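Local coordinates for protein serpin (Taeniopygia guttata, PDB 5HGC) that binds a cortisol-like steroid in a pocket of its serpin fold and may inhibit serine proteases, at residues A16-Q21 and E63-N68; N34-P39 and H319-D324; S38-S43 and S366-G371; F273-I278 and V325-T330. All blocks are in the same frame, centred on the assembly; numbering follows the deposited sequence.

In the fold
Contacts 2 and 3 form the buried centre of this serpin and share Ser38 and Pro39, with centres about 8 Å apart; the probable hydrogen bond from Ile370 N to Tyr37 O, 3.0 Å, ties them. Contacts 1 and 4 lie toward its flanks. Contact 1 joins the central pair through Phe18, which packs on Ile42 and Ser43, and through Ala19 O, 2.8 Å from Tyr37 OH. Contact 4 lies farther along strand 316-325, its centre about 16 Å from that of contact 2. The bound steroid adjoins contacts 1 and 3: Ala16 of contact 1 touches it, and the Thr367 side chain of contact 3 is about 5 Å away.

Contact 1 of 4, residues A16-Q21 and E63-N68; sequences ADFAFQ and EGLAFN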
loop_
_atom_site.group_PDB
_atom_site.type_symbol
_atom_site.label_atom_id
_atom_site.label_comp_id
_atom_site.label_asym_id
_atom_site.label_seq_id
_atom_site.Cartn_x
_atom_site.Cartn_y
_atom_site.Cartn_z
ATOM N N ALA A 16 -5.401 1.407 9.767
ATOM C CA ALA A 16 -4.315 2.403 9.915
ATOM C C ALA A 16 -3.265 1.953 10.881
ATOM O O ALA A 16 -2.081 2.038 10.577
ATOM C CB ALA A 16 -4.863 3.774 10.293
ATOM N N ASP A 17 -3.679 1.402 12.023
ATOM C CA ASP A 17 -2.710 0.784 12.978
ATOM C C ASP A 17 -1.853 -0.244 12.300
ATOM O O ASP A 17 -0.632 -0.206 12.414
ATOM C CB ASP A 17 -3.409 0.148 14.176
ATOM C CG ASP A 17 -4.095 1.174 15.096
ATOM O OD1 ASP A 17 -3.691 2.370 15.157
ATOM O OD2 ASP A 17 -5.042 0.769 15.803
ATOM N N PHE A 18 -2.478 -1.154 11.568
ATOM C CA PHE A 18 -1.726 -2.223 10.919
ATOM C C PHE A 18 -0.737 -1.581 9.938
ATOM O O PHE A 18 0.449 -1.958 9.911
ATOM C CB PHE A 18 -2.654 -3.292 10.204
ATOM C CG PHE A 18 -1.891 -4.209 9.270
ATOM C CD1 PHE A 18 -1.086 -5.242 9.783
ATOM C CD2 PHE A 18 -1.870 -3.967 7.909
ATOM C CE1 PHE A 18 -0.297 -6.032 8.941
ATOM C CE2 PHE A 18 -1.092 -4.758 7.046
ATOM C CZ PHE A 18 -0.300 -5.800 7.560
ATOM N N ALA A 19 -1.232 -0.613 9.151
ATOM C CA ALA A 19 -0.456 0.025 8.108
ATOM C C ALA A 19 0.821 0.573 8.696
ATOM O O ALA A 19 1.912 0.343 8.131
ATOM C CB ALA A 19 -1.240 1.166 7.439
ATOM N N PHE A 20 0.701 1.290 9.817
ATOM C CA PHE A 20 1.905 1.844 10.419
ATOM C C PHE A 20 2.799 0.906 11.274
ATOM O O PHE A 20 4.038 1.068 11.242
ATOM C CB PHE A 20 1.640 3.239 11.015
ATOM C CG PHE A 20 1.152 4.210 9.974
ATOM C CD1 PHE A 20 2.025 4.692 8.995
ATOM C CD2 PHE A 20 -0.195 4.552 9.903
ATOM C CE1 PHE A 20 1.559 5.532 7.983
ATOM C CE2 PHE A 20 -0.663 5.388 8.890
ATOM C CZ PHE A 20 0.207 5.884 7.930
ATOM N N GLN A 21 2.237 -0.101 11.969
ATOM C CA GLN A 21 3.162 -1.103 12.574
ATOM C C GLN A 21 3.980 -1.787 11.516
ATOM O O GLN A 21 5.177 -2.038 11.706
ATOM C CB GLN A 21 2.481 -2.193 13.373
ATOM C CG GLN A 21 1.617 -1.684 14.484
ATOM C CD GLN A 21 0.647 -2.736 14.943
ATOM O OE1 GLN A 21 0.999 -3.944 14.981
ATOM N NE2 GLN A 21 -0.592 -2.296 15.298
ATOM N N GLU A 63 -5.978 -10.586 14.612
ATOM C CA GLU A 63 -5.416 -9.738 15.639
ATOM C C GLU A 63 -4.175 -9.051 15.121
ATOM O O GLU A 63 -3.907 -7.904 15.439
ATOM C CB GLU A 63 -5.176 -10.516 16.917
ATOM C CG GLU A 63 -6.462 -10.625 17.720
ATOM C CD GLU A 63 -6.349 -11.542 18.920
ATOM O OE1 GLU A 63 -5.278 -12.179 19.098
ATOM O OE2 GLU A 63 -7.339 -11.634 19.678
ATOM N N GLY A 64 -3.430 -9.755 14.295
ATOM C CA GLY A 64 -2.180 -9.214 13.783
ATOM C C GLY A 64 -2.522 -8.122 12.794
ATOM O O GLY A 64 -1.739 -7.186 12.597
ATOM N N LEU A 65 -3.705 -8.249 12.188
ATOM C CA LEU A 65 -4.252 -7.181 11.382
ATOM C C LEU A 65 -4.782 -5.975 12.203
ATOM O O LEU A 65 -5.383 -5.067 11.600
ATOM C CB LEU A 65 -5.333 -7.752 10.439
ATOM C CG LEU A 65 -4.809 -8.631 9.268
ATOM C CD1 LEU A 65 -6.022 -9.156 8.482
ATOM C CD2 LEU A 65 -3.734 -7.986 8.383
ATOM N N ALA A 66 -4.565 -5.994 13.545
ATOM C CA ALA A 66 -4.978 -4.966 14.540
ATOM C C ALA A 66 -6.487 -4.860 14.784
ATOM O O ALA A 66 -7.007 -3.772 15.059
ATOM C CB ALA A 66 -4.393 -3.600 14.213
ATOM N N PHE A 67 -7.207 -5.961 14.616
ATOM C CA PHE A 67 -8.589 -6.037 15.079
ATOM C C PHE A 67 -8.666 -6.687 16.475
ATOM O O PHE A 67 -7.942 -7.674 16.770
ATOM C CB PHE A 67 -9.438 -6.846 14.107
ATOM C CG PHE A 67 -9.566 -6.219 12.775
ATOM C CD1 PHE A 67 -10.476 -5.178 12.572
ATOM C CD2 PHE A 67 -8.757 -6.656 11.689
ATOM C CE1 PHE A 67 -10.588 -4.602 11.317
ATOM C CE2 PHE A 67 -8.863 -6.038 10.445
ATOM C CZ PHE A 67 -9.778 -5.005 10.275
ATOM N N ASN A 68 -9.553 -6.163 17.318
ATOM C CA ASN A 68 -9.760 -6.737 18.635
ATOM C C ASN A 68 -11.109 -7.445 18.624
ATOM O O ASN A 68 -12.197 -6.829 18.609
ATOM C CB ASN A 68 -9.654 -5.652 19.713
ATOM C CG ASN A 68 -9.996 -6.147 21.117
ATOM O OD1 ASN A 68 -10.412 -7.304 21.336
ATOM N ND2 ASN A 68 -9.836 -5.246 22.087
#
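The ring of Phe18 receives a methyl group of Leu65 squarely over one face: Leu65 CD2 stands 4.0 Å from the ring centroid and 10° off its normal, a clear CH-pi contact. Gly64 O comes to the ring obliquely, 3.5 Å from Phe18 CD1, and Ile42 and Ser43 of helix 39-52, with Met291, also pack against this side chain. The case illustrates how a Schellman motif can make the end of one helix a seat for another. In this serpin fold helix 55-64 stops beside helix 12-29, closed by Ala66 N bonding to Glu63 O and by Phe67 N reaching back five residues. With CG anti to the backbone N (chi1 167°), Phe18 runs alongside Leu65 in the same direction, which sets ring against branch, while its CB rests 3.5 Å from Leu65 O. The joint is thus made by van der Waals fit. Polar ends turn elsewhere: Asp17 OD1 forms a salt bridge with Lys254, a residue of the steroid pocket to which Ala16 also belongs, and Ala66 O accepts a bond from Asn14 ND2. Ala66, the C-prime residue, has the positive phi (69°) that the motif needs, and its single methyl points at the partner helix. There Ala66 CB sits 3.9 Å from Asp17 CB, with Phe18 N and Gln21 NE2 each slightly farther off.

Contact 2 of 4, residues N34-P39 and H319-D324; sequences NIFYSP and HKASLD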
loop_
_atom_site.group_PDB
_atom_site.type_symbol
_atom_site.label_atom_id
_atom_site.label_comp_id
_atom_site.label_asym_id
_atom_site.label_seq_id
_atom_site.Cartn_x
_atom_site.Cartn_y
_atom_site.Cartn_z
ATOM N N ASN A 34 14.701 2.475 -0.136
ATOM C CA ASN A 34 13.314 2.602 -0.597
ATOM C C ASN A 34 12.356 1.583 0.082
ATOM O O ASN A 34 12.656 0.375 0.193
ATOM C CB ASN A 34 13.291 2.492 -2.121
ATOM C CG ASN A 34 13.869 3.730 -2.796
ATOM O OD1 ASN A 34 14.195 4.716 -2.127
ATOM N ND2 ASN A 34 13.977 3.703 -4.118
ATOM N N ILE A 35 11.262 2.082 0.633
ATOM C CA ILE A 35 10.171 1.206 1.016
ATOM C C ILE A 35 8.948 1.624 0.246
ATOM O O ILE A 35 8.623 2.804 0.250
ATOM C CB ILE A 35 9.882 1.301 2.499
ATOM C CG1 ILE A 35 11.162 0.976 3.299
ATOM C CG2 ILE A 35 8.675 0.414 2.896
ATOM C CD1 ILE A 35 11.600 -0.475 3.245
ATOM N N PHE A 36 8.277 0.675 -0.418
ATOM C CA PHE A 36 6.991 0.945 -1.097
ATOM C C PHE A 36 6.040 -0.231 -1.103
ATOM O O PHE A 36 6.327 -1.245 -1.718
ATOM C CB PHE A 36 7.192 1.430 -2.527
ATOM C CG PHE A 36 5.974 2.080 -3.086
ATOM C CD1 PHE A 36 5.642 3.394 -2.718
ATOM C CD2 PHE A 36 5.122 1.388 -3.947
ATOM C CE1 PHE A 36 4.499 4.011 -3.190
ATOM C CE2 PHE A 36 3.964 1.997 -4.418
ATOM C CZ PHE A 36 3.650 3.300 -4.036
ATOM N N TYR A 37 4.899 -0.077 -0.450
ATOM C CA TYR A 37 3.911 -1.137 -0.358
ATOM C C TYR A 37 2.500 -0.571 -0.246
ATOM O O TYR A 37 2.308 0.660 -0.187
ATOM C CB TYR A 37 4.240 -2.123 0.782
ATOM C CG TYR A 37 4.101 -1.523 2.164
ATOM C CD1 TYR A 37 5.171 -0.798 2.755
ATOM C CD2 TYR A 37 2.927 -1.687 2.899
ATOM C CE1 TYR A 37 5.038 -0.232 4.013
ATOM C CE2 TYR A 37 2.780 -1.118 4.148
ATOM C CZ TYR A 37 3.840 -0.391 4.694
ATOM O OH TYR A 37 3.714 0.154 5.965
ATOM N N SER A 38 1.502 -1.476 -0.344
ATOM C CA SER A 38 0.081 -1.127 -0.176
ATOM C C SER A 38 -0.509 -1.751 1.091
ATOM O O SER A 38 -0.831 -2.914 1.107
ATOM C CB SER A 38 -0.751 -1.423 -1.416
ATOM O OG SER A 38 -2.126 -1.117 -1.159
ATOM N N PRO A 39 -0.623 -0.965 2.180
ATOM C CA PRO A 39 -1.240 -1.530 3.403
ATOM C C PRO A 39 -2.604 -2.188 3.091
ATOM O O PRO A 39 -2.856 -3.327 3.479
ATOM C CB PRO A 39 -1.472 -0.300 4.294
ATOM C CG PRO A 39 -0.648 0.793 3.730
ATOM C CD PRO A 39 -0.312 0.477 2.300
ATOM N N HIS A 319 4.074 -9.628 -1.968
ATOM C CA HIS A 319 3.351 -8.381 -2.201
ATOM C C HIS A 319 4.119 -7.460 -3.129
ATOM O O HIS A 319 5.288 -7.198 -2.877
ATOM C CB HIS A 319 3.086 -7.671 -0.902
ATOM C CG HIS A 319 2.467 -6.327 -1.091
ATOM N ND1 HIS A 319 1.158 -6.160 -1.498
ATOM C CD2 HIS A 319 2.992 -5.082 -0.980
ATOM C CE1 HIS A 319 0.901 -4.865 -1.603
ATOM N NE2 HIS A 319 1.996 -4.192 -1.289
ATOM N N LYS A 320 3.509 -6.985 -4.213
ATOM C CA LYS A 320 4.201 -6.010 -5.069
ATOM C C LYS A 320 3.298 -4.797 -5.319
ATOM O O LYS A 320 2.158 -4.950 -5.801
ATOM C CB LYS A 320 4.699 -6.630 -6.390
ATOM C CG LYS A 320 5.707 -5.797 -7.191
ATOM C CD LYS A 320 6.323 -6.626 -8.308
ATOM C CE LYS A 320 7.600 -6.036 -8.941
ATOM N NZ LYS A 320 7.455 -5.137 -10.147
ATOM N N ALA A 321 3.789 -3.606 -4.957
ATOM C CA ALA A 321 3.053 -2.357 -5.206
ATOM C C ALA A 321 3.845 -1.511 -6.173
ATOM O O ALA A 321 5.056 -1.462 -6.126
ATOM C CB ALA A 321 2.778 -1.581 -3.932
ATOM N N SER A 322 3.146 -0.807 -7.036
ATOM C CA SER A 322 3.798 -0.073 -8.057
ATOM C C SER A 322 3.055 1.242 -8.333
ATOM O O SER A 322 1.809 1.305 -8.372
ATOM C CB SER A 322 3.861 -0.977 -9.261
ATOM O OG SER A 322 4.648 -0.396 -10.221
ATOM N N LEU A 323 3.818 2.293 -8.551
ATOM C CA LEU A 323 3.253 3.644 -8.621
ATOM C C LEU A 323 3.999 4.460 -9.634
ATOM O O LEU A 323 5.223 4.478 -9.646
ATOM C CB LEU A 323 3.368 4.316 -7.240
ATOM C CG LEU A 323 3.093 5.835 -7.145
ATOM C CD1 LEU A 323 1.588 6.140 -7.288
ATOM C CD2 LEU A 323 3.679 6.464 -5.865
ATOM N N ASP A 324 3.287 5.149 -10.480
ATOM C CA ASP A 324 3.938 6.200 -11.231
ATOM C C ASP A 324 3.441 7.575 -10.777
ATOM O O ASP A 324 2.210 7.775 -10.464
ATOM C CB ASP A 324 3.663 6.064 -12.732
ATOM C CG ASP A 324 4.287 4.842 -13.323
ATOM O OD1 ASP A 324 5.436 4.522 -12.953
ATOM O OD2 ASP A 324 3.611 4.193 -14.151
#
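Phe36 and Leu323 meet at about a right angle, the ring tip of one pressed to the side chain of the other, Phe36 CZ lying 3.4 Å from Leu323 CB. CG of Phe36 is anti to the backbone N (chi1 -163°), which sends the ring down onto strand 316-325. There its edge, rather than a face, addresses the backbone, with Ala321 O and Ser322 N near the ring plane. The methyl of Ala321 fills in beside the ring, its CB 3.8 Å from Phe36 CD2 and equally near Tyr37 CA. The segments 35-37 and 319-324 cross almost perpendicularly, with axes 6.1 Å apart. This is the shutter region of the serpin fold, where the strand and helix beneath sheet A meet its central strands. Within it stands His319, its ring edge toward Tyr37 and Ser38: NE2 accepts the Ser38 N-H at 2.9 Å, nearly straight (167°), although the donor is tilted 22° out of the ring plane. ND1 is bonded to Ser171 OG on the adjacent strand 167-176, consistent with a neutral imidazole whose ND1 carries the proton. An alanine here would probably leave both the Ser38 N-H and Ser171 OG without their common mate and open a gap under Tyr37. The ring now fills that place, Tyr37 CB resting 3.7 Å from His319 CD2, while Tyr37 OH bonds to Ala19 O.

Contact 3 of 4, residues S38-S43 and S366-G371; sequences SPVSIS and STLFIG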
loop_
_atom_site.group_PDB
_atom_site.type_symbol
_atom_site.label_atom_id
_atom_site.label_comp_id
_atom_site.label_asym_id
_atom_site.label_seq_id
_atom_site.Cartn_x
_atom_site.Cartn_y
_atom_site.Cartn_z
ATOM N N SER A 38 1.502 -1.476 -0.344
ATOM C CA SER A 38 0.081 -1.127 -0.176
ATOM C C SER A 38 -0.509 -1.751 1.091
ATOM O O SER A 38 -0.831 -2.914 1.107
ATOM C CB SER A 38 -0.751 -1.423 -1.416
ATOM O OG SER A 38 -2.126 -1.117 -1.159
ATOM N N PRO A 39 -0.623 -0.965 2.180
ATOM C CA PRO A 39 -1.240 -1.530 3.403
ATOM C C PRO A 39 -2.604 -2.188 3.091
ATOM O O PRO A 39 -2.856 -3.327 3.479
ATOM C CB PRO A 39 -1.472 -0.300 4.294
ATOM C CG PRO A 39 -0.648 0.793 3.730
ATOM C CD PRO A 39 -0.312 0.477 2.300
ATOM N N VAL A 40 -3.470 -1.474 2.383
ATOM C CA VAL A 40 -4.813 -1.951 2.204
ATOM C C VAL A 40 -4.820 -3.294 1.486
ATOM O O VAL A 40 -5.611 -4.160 1.857
ATOM C CB VAL A 40 -5.718 -0.933 1.490
ATOM C CG1 VAL A 40 -5.244 -0.594 0.037
ATOM C CG2 VAL A 40 -7.179 -1.352 1.668
ATOM N N SER A 41 -3.923 -3.452 0.508
ATOM C CA SER A 41 -3.749 -4.661 -0.224
ATOM C C SER A 41 -3.252 -5.809 0.681
ATOM O O SER A 41 -3.810 -6.906 0.621
ATOM C CB SER A 41 -2.830 -4.406 -1.403
ATOM O OG SER A 41 -2.264 -5.626 -1.840
ATOM N N ILE A 42 -2.275 -5.557 1.564
ATOM C CA ILE A 42 -1.823 -6.606 2.488
ATOM C C ILE A 42 -2.950 -6.943 3.415
ATOM O O ILE A 42 -3.276 -8.113 3.588
ATOM C CB ILE A 42 -0.541 -6.266 3.266
ATOM C CG1 ILE A 42 0.602 -6.116 2.262
ATOM C CG2 ILE A 42 -0.244 -7.300 4.365
ATOM C CD1 ILE A 42 1.812 -5.438 2.879
ATOM N N SER A 43 -3.588 -5.932 3.977
ATOM C CA SER A 43 -4.602 -6.233 4.972
ATOM C C SER A 43 -5.667 -7.086 4.335
ATOM O O SER A 43 -6.156 -8.007 4.955
ATOM C CB SER A 43 -5.269 -4.988 5.506
ATOM O OG SER A 43 -4.445 -4.389 6.434
ATOM N N SER A 366 -8.807 5.074 4.037
ATOM C CA SER A 366 -7.848 3.979 4.108
ATOM C C SER A 366 -6.544 4.389 3.477
ATOM O O SER A 366 -6.519 5.163 2.503
ATOM C CB SER A 366 -8.361 2.696 3.428
ATOM O OG SER A 366 -8.732 3.003 2.110
ATOM N N THR A 367 -5.468 3.838 4.038
ATOM C CA THR A 367 -4.149 4.000 3.474
ATOM C C THR A 367 -3.951 3.051 2.306
ATOM O O THR A 367 -3.963 1.819 2.476
ATOM C CB THR A 367 -3.074 3.769 4.536
ATOM O OG1 THR A 367 -3.503 4.392 5.767
ATOM C CG2 THR A 367 -1.736 4.328 4.063
ATOM N N LEU A 368 -3.777 3.657 1.134
ATOM C CA LEU A 368 -3.539 2.920 -0.089
ATOM C C LEU A 368 -2.068 2.633 -0.302
ATOM O O LEU A 368 -1.724 1.537 -0.749
ATOM C CB LEU A 368 -4.103 3.644 -1.316
ATOM C CG LEU A 368 -5.519 4.179 -1.124
ATOM C CD1 LEU A 368 -5.978 4.843 -2.411
ATOM C CD2 LEU A 368 -6.500 3.097 -0.636
ATOM N N PHE A 369 -1.181 3.592 -0.029
ATOM C CA PHE A 369 0.252 3.329 -0.267
ATOM C C PHE A 369 1.116 4.000 0.775
ATOM O O PHE A 369 0.804 5.112 1.230
ATOM C CB PHE A 369 0.676 3.823 -1.651
ATOM C CG PHE A 369 0.042 3.083 -2.792
ATOM C CD1 PHE A 369 0.573 1.878 -3.241
ATOM C CD2 PHE A 369 -1.079 3.605 -3.454
ATOM C CE1 PHE A 369 -0.007 1.197 -4.312
ATOM C CE2 PHE A 369 -1.670 2.912 -4.533
ATOM C CZ PHE A 369 -1.125 1.703 -4.967
ATOM N N ILE A 370 2.205 3.333 1.148
ATOM C CA ILE A 370 3.200 3.927 2.020
ATOM C C ILE A 370 4.561 3.831 1.317
ATOM O O ILE A 370 5.058 2.724 1.000
ATOM C CB ILE A 370 3.177 3.293 3.421
ATOM C CG1 ILE A 370 1.863 3.646 4.135
ATOM C CG2 ILE A 370 4.372 3.767 4.253
ATOM C CD1 ILE A 370 1.686 3.027 5.510
ATOM N N GLY A 371 5.158 4.995 1.040
ATOM C CA GLY A 371 6.408 5.058 0.316
ATOM C C GLY A 371 7.393 5.782 1.201
ATOM O O GLY A 371 7.052 6.758 1.870
#
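Pro39 lays its ring along the strand from Thr367 to Ile370, meeting backbone and side chains, and gives up more surface here than any other residue of the pair. Its CG touches two methyls that lie toward the same side, 3.7 Å from Thr367 CG2 and 3.7 Å from Ile370 CD1, while Pro39 CD rests 3.5 Å from Leu368 O. Next comes Val40, whose CG1 stands between the backbone N and the carbonyl carbon (chi1 62°), a placing that brings it to 4.0 Å from Leu368 CD2. The Val40 N-H, near the start of the helix where no turn precedes it, gives a weak, bent bond of 3.3 Å to Thr367 O. Third is Ser38, the N-cap. Its hydroxyl works twice: OG donates to Leu368 O at 2.7 Å, in the plane of that carbonyl, and accepts a weak capping bond from Ser41 N. An alanine here would probably leave Leu368 O without its hydroxyl donor and the first turn of the helix without its weak side-chain cap. The strand carries a classic beta bulge here, Leu368 and Phe369 both facing Ile359 of strand 355-361. Helix 39-52 starts beside this bulge. Helix 12-29 closes over Pro39 and Ile370 through Ala19 and Phe23, Leu84 and Leu88 of helix 74-89 pack on Val40, and Ala321 of strand 316-325 touches Phe369.

Contact 4 of 4, residues F273-I278 and V325-T330; sequences FPKFSI and VDEKGT
Val325 O draws several donors to itself: Phe276 N in a weak, bent bond of 3.0 Å, and a water that donates at 3.1 Å and also reaches weakly to Ser277 OG. A longer CA-H contact from Lys275 adds to them. The return bond is the sounder one, Val325 N meeting Phe276 O at 2.8 Å, nearly along the C=O axis (177°). Phe276 and Val325 are thus an antiparallel hydrogen-bonded pair. On the buried side Val325 acts as a wedge. With CG1 anti to the backbone N (chi1 176°), its two methyls part: CG1 comes to the edge of the Phe273 ring, 3.9 Å from CE2, and CG2 meets Phe276 CE1 at 3.7 Å. Phe273 in turn meets Phe351 edge-to-face and also touches the ring of Phe355. On the outer side the alkyl chain of Lys275 lies along Asp326, both pointing the same way, and then passes Glu327 obliquely. Lys275 NZ stays 4.8 Å from Glu327 OE2, short of a salt bridge, though the opposite charges would be expected to attract. Both acids are engaged elsewhere, Asp326 OD2 with Lys176 and Glu327 OE1 with Thr188. Asp326 OD1 accepts from Lys328 N at 3.1 Å. This bond, from the backbone N two residues on, closes an Asx turn; its donor stands above the carboxylate plane. Here strand 316-325 ends and the chain departs toward the partly disordered reactive-centre loop, an arrangement typical of the serpin breach, with Trp179 close by.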
loop_
_atom_site.group_PDB
_atom_site.type_symbol
_atom_site.label_atom_id
_atom_site.label_comp_id
_atom_site.label_asym_id
_atom_site.label_seq_id
_atom_site.Cartn_x
_atom_site.Cartn_y
_atom_site.Cartn_z
ATOM N N PHE A 273 8.675 18.900 -6.895
ATOM C CA PHE A 273 8.402 17.508 -6.543
ATOM C C PHE A 273 8.850 16.589 -7.648
ATOM O O PHE A 273 8.564 16.868 -8.781
ATOM C CB PHE A 273 6.929 17.282 -6.217
ATOM C CG PHE A 273 6.679 15.960 -5.578
ATOM C CD1 PHE A 273 7.121 15.713 -4.289
ATOM C CD2 PHE A 273 6.062 14.935 -6.288
ATOM C CE1 PHE A 273 6.926 14.487 -3.680
ATOM C CE2 PHE A 273 5.862 13.676 -5.699
ATOM C CZ PHE A 273 6.295 13.452 -4.384
ATOM N N PRO A 274 9.579 15.509 -7.335
ATOM C CA PRO A 274 10.124 14.719 -8.463
ATOM C C PRO A 274 9.056 13.938 -9.314
ATOM O O PRO A 274 8.078 13.447 -8.760
ATOM C CB PRO A 274 11.074 13.749 -7.771
ATOM C CG PRO A 274 10.587 13.634 -6.381
ATOM C CD PRO A 274 10.017 14.976 -6.031
ATOM N N LYS A 275 9.215 13.930 -10.641
ATOM C CA LYS A 275 8.601 12.946 -11.510
ATOM C C LYS A 275 9.395 11.663 -11.348
ATOM O O LYS A 275 10.571 11.634 -11.651
ATOM C CB LYS A 275 8.644 13.397 -12.965
ATOM C CG LYS A 275 8.193 12.331 -13.962
ATOM C CD LYS A 275 8.255 12.791 -15.415
ATOM C CE LYS A 275 8.540 11.620 -16.353
ATOM N NZ LYS A 275 8.413 12.065 -17.762
ATOM N N PHE A 276 8.740 10.600 -10.889
ATOM C CA PHE A 276 9.384 9.306 -10.660
ATOM C C PHE A 276 8.378 8.095 -10.659
ATOM O O PHE A 276 7.141 8.261 -10.725
ATOM C CB PHE A 276 10.155 9.377 -9.348
ATOM C CG PHE A 276 9.281 9.235 -8.131
ATOM C CD1 PHE A 276 8.471 10.285 -7.719
ATOM C CD2 PHE A 276 9.241 8.029 -7.403
ATOM C CE1 PHE A 276 7.639 10.169 -6.609
ATOM C CE2 PHE A 276 8.429 7.918 -6.260
ATOM C CZ PHE A 276 7.626 8.986 -5.867
ATOM N N SER A 277 8.930 6.881 -10.560
ATOM C CA SER A 277 8.158 5.612 -10.495
ATOM C C SER A 277 8.819 4.811 -9.460
ATOM O O SER A 277 10.040 4.863 -9.352
ATOM C CB SER A 277 8.304 4.836 -11.792
ATOM O OG SER A 277 7.751 5.601 -12.836
ATOM N N ILE A 278 8.043 4.029 -8.724
ATOM C CA ILE A 278 8.619 3.175 -7.695
ATOM C C ILE A 278 7.904 1.791 -7.573
ATOM O O ILE A 278 6.690 1.740 -7.705
ATOM C CB ILE A 278 8.736 3.964 -6.353
ATOM C CG1 ILE A 278 9.707 3.233 -5.395
ATOM C CG2 ILE A 278 7.357 4.280 -5.779
ATOM C CD1 ILE A 278 9.891 3.898 -4.043
ATOM N N VAL A 325 4.395 8.517 -10.776
ATOM C CA VAL A 325 4.128 9.922 -10.493
ATOM C C VAL A 325 4.678 10.772 -11.610
ATOM O O VAL A 325 5.899 10.715 -11.941
ATOM C CB VAL A 325 4.815 10.334 -9.178
ATOM C CG1 VAL A 325 4.628 11.840 -8.896
ATOM C CG2 VAL A 325 4.288 9.470 -8.038
ATOM N N ASP A 326 3.795 11.584 -12.177
ATOM C CA ASP A 326 4.228 12.558 -13.145
ATOM C C ASP A 326 3.341 13.829 -13.141
ATOM O O ASP A 326 2.540 13.997 -12.213
ATOM C CB ASP A 326 4.436 11.885 -14.526
ATOM C CG ASP A 326 3.128 11.611 -15.304
ATOM O OD1 ASP A 326 2.008 12.078 -14.956
ATOM O OD2 ASP A 326 3.257 10.894 -16.319
ATOM N N GLU A 327 3.484 14.712 -14.150
ATOM C CA GLU A 327 2.841 16.047 -14.169
ATOM C C GLU A 327 1.344 16.035 -14.329
ATOM O O GLU A 327 0.702 16.998 -13.949
ATOM C CB GLU A 327 3.428 16.968 -15.245
ATOM C CG GLU A 327 4.908 17.275 -15.118
ATOM C CD GLU A 327 5.762 16.256 -15.840
ATOM O OE1 GLU A 327 6.992 16.467 -16.043
ATOM O OE2 GLU A 327 5.200 15.209 -16.219
ATOM N N LYS A 328 0.776 14.967 -14.875
ATOM C CA LYS A 328 -0.643 14.973 -15.352
ATOM C C LYS A 328 -1.643 14.941 -14.205
ATOM O O LYS A 328 -1.394 14.256 -13.257
ATOM C CB LYS A 328 -0.860 13.803 -16.310
ATOM C CG LYS A 328 0.283 13.708 -17.309
ATOM C CD LYS A 328 -0.040 12.751 -18.437
ATOM C CE LYS A 328 1.211 12.459 -19.267
ATOM N NZ LYS A 328 0.774 11.930 -20.590
ATOM N N GLY A 329 -2.798 15.584 -14.273
ATOM C CA GLY A 329 -3.455 16.043 -15.484
ATOM C C GLY A 329 -4.768 16.580 -14.998
ATOM O O GLY A 329 -5.053 16.473 -13.824
ATOM N N THR A 330 -5.566 17.141 -15.898
ATOM C CA THR A 330 -6.641 18.107 -15.562
ATOM C C THR A 330 -7.716 17.584 -14.598
ATOM O O THR A 330 -7.961 18.191 -13.558
ATOM C CB THR A 330 -7.244 18.728 -16.865
ATOM O OG1 THR A 330 -7.819 20.007 -16.573
ATOM C CG2 THR A 330 -8.282 17.778 -17.604
HETATM O O HOH W 1 7.098 8.701 -13.969
#